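Local coordinates for mandelate racemase / muconate lactonizing enzyme, C-terminal domain protein (Pseudovibrio sp. JE062, PDB 4JHM) that is of unknown function but belongs to the enolase superfamily, pairing an N-terminal alpha/beta capping domain with a C-terminal TIM-barrel-like domain, at residues N90-R95 / S105-A110. Numbering follows the deposited sequence.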
loop_
_atom_site.group_PDB
_atom_site.type_symbol
_atom_site.label_atom_id
_atom_site.label_comp_id
_atom_site.label_asym_id
_atom_site.label_seq_id
_atom_site.Cartn_x
_atom_site.Cartn_y
_atom_site.Cartn_z
ATOM N N ASN A 90 -23.703 -22.266 -16.472
ATOM C CA ASN A 90 -23.849 -20.999 -17.161
ATOM C C ASN A 90 -25.326 -20.639 -17.227
ATOM O O ASN A 90 -25.746 -19.584 -16.765
ATOM C CB ASN A 90 -23.261 -21.101 -18.570
ATOM C CG ASN A 90 -22.926 -19.748 -19.166
ATOM O OD1 ASN A 90 -23.203 -19.483 -20.337
ATOM N ND2 ASN A 90 -22.317 -18.887 -18.364
ATOM N N TRP A 91 -26.112 -21.549 -17.782
ATOM C CA TRP A 91 -27.550 -21.360 -17.916
ATOM C C TRP A 91 -28.226 -21.044 -16.571
ATOM O O TRP A 91 -29.105 -20.190 -16.500
ATOM C CB TRP A 91 -28.152 -22.618 -18.543
ATOM C CG TRP A 91 -29.596 -22.531 -18.879
ATOM C CD1 TRP A 91 -30.140 -22.093 -20.048
ATOM C CD2 TRP A 91 -30.692 -22.930 -18.049
ATOM N NE1 TRP A 91 -31.510 -22.181 -19.993
ATOM C CE2 TRP A 91 -31.873 -22.690 -18.776
ATOM C CE3 TRP A 91 -30.788 -23.462 -16.760
ATOM C CZ2 TRP A 91 -33.135 -22.962 -18.255
ATOM C CZ3 TRP A 91 -32.041 -23.730 -16.245
ATOM C CH2 TRP A 91 -33.198 -23.480 -16.992
ATOM N N LEU A 92 -27.800 -21.722 -15.507
ATOM C CA LEU A 92 -28.406 -21.552 -14.184
ATOM C C LEU A 92 -28.124 -20.188 -13.566
ATOM O O LEU A 92 -28.972 -19.631 -12.864
ATOM C CB LEU A 92 -27.920 -22.646 -13.232
ATOM C CG LEU A 92 -28.498 -24.034 -13.511
ATOM C CD1 LEU A 92 -27.786 -25.097 -12.682
ATOM C CD2 LEU A 92 -30.003 -24.060 -13.255
ATOM N N GLY A 93 -26.932 -19.657 -13.820
ATOM C CA GLY A 93 -26.549 -18.344 -13.309
ATOM C C GLY A 93 -27.308 -17.188 -13.948
ATOM O O GLY A 93 -27.185 -16.045 -13.511
ATOM N N ALA A 94 -28.089 -17.477 -14.984
ATOM C CA ALA A 94 -28.898 -16.456 -15.640
ATOM C C ALA A 94 -30.377 -16.576 -15.261
ATOM O O ALA A 94 -31.205 -15.792 -15.730
ATOM C CB ALA A 94 -28.735 -16.543 -17.150
ATOM N N ARG A 95 -30.707 -17.559 -14.423
ATOM C CA ARG A 95 -32.077 -17.730 -13.936
ATOM C C ARG A 95 -32.363 -16.784 -12.772
ATOM O O ARG A 95 -31.756 -16.902 -11.711
ATOM C CB ARG A 95 -32.311 -19.165 -13.456
ATOM C CG ARG A 95 -32.176 -20.259 -14.504
ATOM C CD ARG A 95 -32.951 -19.951 -15.770
ATOM N NE ARG A 95 -32.049 -19.500 -16.820
ATOM C CZ ARG A 95 -32.431 -18.881 -17.928
ATOM N NH1 ARG A 95 -33.714 -18.628 -18.140
ATOM N NH2 ARG A 95 -31.524 -18.513 -18.823
ATOM N N SER A 105 -27.875 -25.116 -6.663
ATOM C CA SER A 105 -26.806 -26.081 -6.414
ATOM C C SER A 105 -27.220 -27.532 -6.662
ATOM O O SER A 105 -26.453 -28.303 -7.231
ATOM C CB SER A 105 -26.266 -25.928 -4.989
ATOM O OG SER A 105 -25.573 -24.695 -4.840
ATOM N N PRO A 106 -28.435 -27.916 -6.242
ATOM C CA PRO A 106 -28.851 -29.309 -6.440
ATOM C C PRO A 106 -28.992 -29.715 -7.912
ATOM O O PRO A 106 -28.775 -30.875 -8.256
ATOM C CB PRO A 106 -30.212 -29.379 -5.737
ATOM C CG PRO A 106 -30.273 -28.182 -4.848
ATOM C CD PRO A 106 -29.453 -27.131 -5.528
ATOM N N ILE A 107 -29.355 -28.768 -8.772
ATOM C CA ILE A 107 -29.537 -29.073 -10.186
ATOM C C ILE A 107 -28.183 -29.345 -10.830
ATOM O O ILE A 107 -28.018 -30.327 -11.543
ATOM C CB ILE A 107 -30.243 -27.926 -10.941
ATOM C CG1 ILE A 107 -31.577 -27.583 -10.268
ATOM C CG2 ILE A 107 -30.470 -28.308 -12.397
ATOM C CD1 ILE A 107 -32.120 -26.219 -10.639
ATOM N N ASP A 108 -27.211 -28.476 -10.578
ATOM C CA ASP A 108 -25.862 -28.693 -11.093
ATOM C C ASP A 108 -25.335 -30.030 -10.588
ATOM O O ASP A 108 -24.786 -30.827 -11.350
ATOM C CB ASP A 108 -24.928 -27.560 -10.660
ATOM C CG ASP A 108 -23.461 -27.875 -10.922
ATOM O OD1 ASP A 108 -22.856 -28.614 -10.115
ATOM O OD2 ASP A 108 -22.912 -27.371 -11.928
ATOM N N ILE A 109 -25.523 -30.271 -9.297
ATOM C CA ILE A 109 -25.030 -31.477 -8.656
ATOM C C ILE A 109 -25.639 -32.719 -9.296
ATOM O O ILE A 109 -24.943 -33.701 -9.558
ATOM C CB ILE A 109 -25.336 -31.456 -7.147
ATOM C CG1 ILE A 109 -24.445 -30.426 -6.448
ATOM C CG2 ILE A 109 -25.115 -32.832 -6.534
ATOM C CD1 ILE A 109 -24.938 -30.011 -5.080
ATOM N N ALA A 110 -26.940 -32.659 -9.555
ATOM C CA ALA A 110 -27.659 -33.777 -10.151
ATOM C C ALA A 110 -27.138 -34.109 -11.551
ATOM O O ALA A 110 -27.248 -35.247 -12.008
ATOM C CB ALA A 110 -29.147 -33.471 -10.201
#
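Ile107 and Leu92 carry most of this small, buried contact, in which a leucine of helix 85-92 rests on the flank of helix 100-119. Ahead of them in helix 100-119, the CB of Ser105 points away from residues 90-95 and its OG bonds to Leu101 O and Gly277 N, a short hydroxyl that suits a buried place beside backbone groups. Ile107 then points its beta-branched side chain at the leucine. CG1, anti to the carbonyl carbon (chi1 -55°), carries CD1 to Leu92 CD2 at 4.0 Å, while CG2, anti to the backbone N, and the branch point CB lie by Leu92 CD1, CB at 4.1 Å. The two side chains thus cross at a slant, a purely apolar fit; Ile73 of helix 65-73 packs against both residues. At Asp108, Leu92 CD1 lies 4.0 Å from the backbone N and 4.3 Å from CB, so the acid offers only its aliphatic base. Its carboxylate is occupied elsewhere: OD2 bonds to Thr280 OG1 and Asn89 ND2, which would help to compensate a buried carboxylate. A type I turn runs from Leu92 to Arg95. Arg95 folds back so that NE lies 3.7 Å above the Trp91 ring, over its centre, and donates to Trp91 O at 3.0 Å, nearly straight at 175°; Ala94 N reaches that oxygen from the opposite face of the carbonyl plane. Arg95 NH1 also forms a salt bridge to Glu59 of a second subunit. The whole is helix-to-helix packing within the N-terminal capping domain of the enolase superfamily, where helices lie beside an antiparallel sheet.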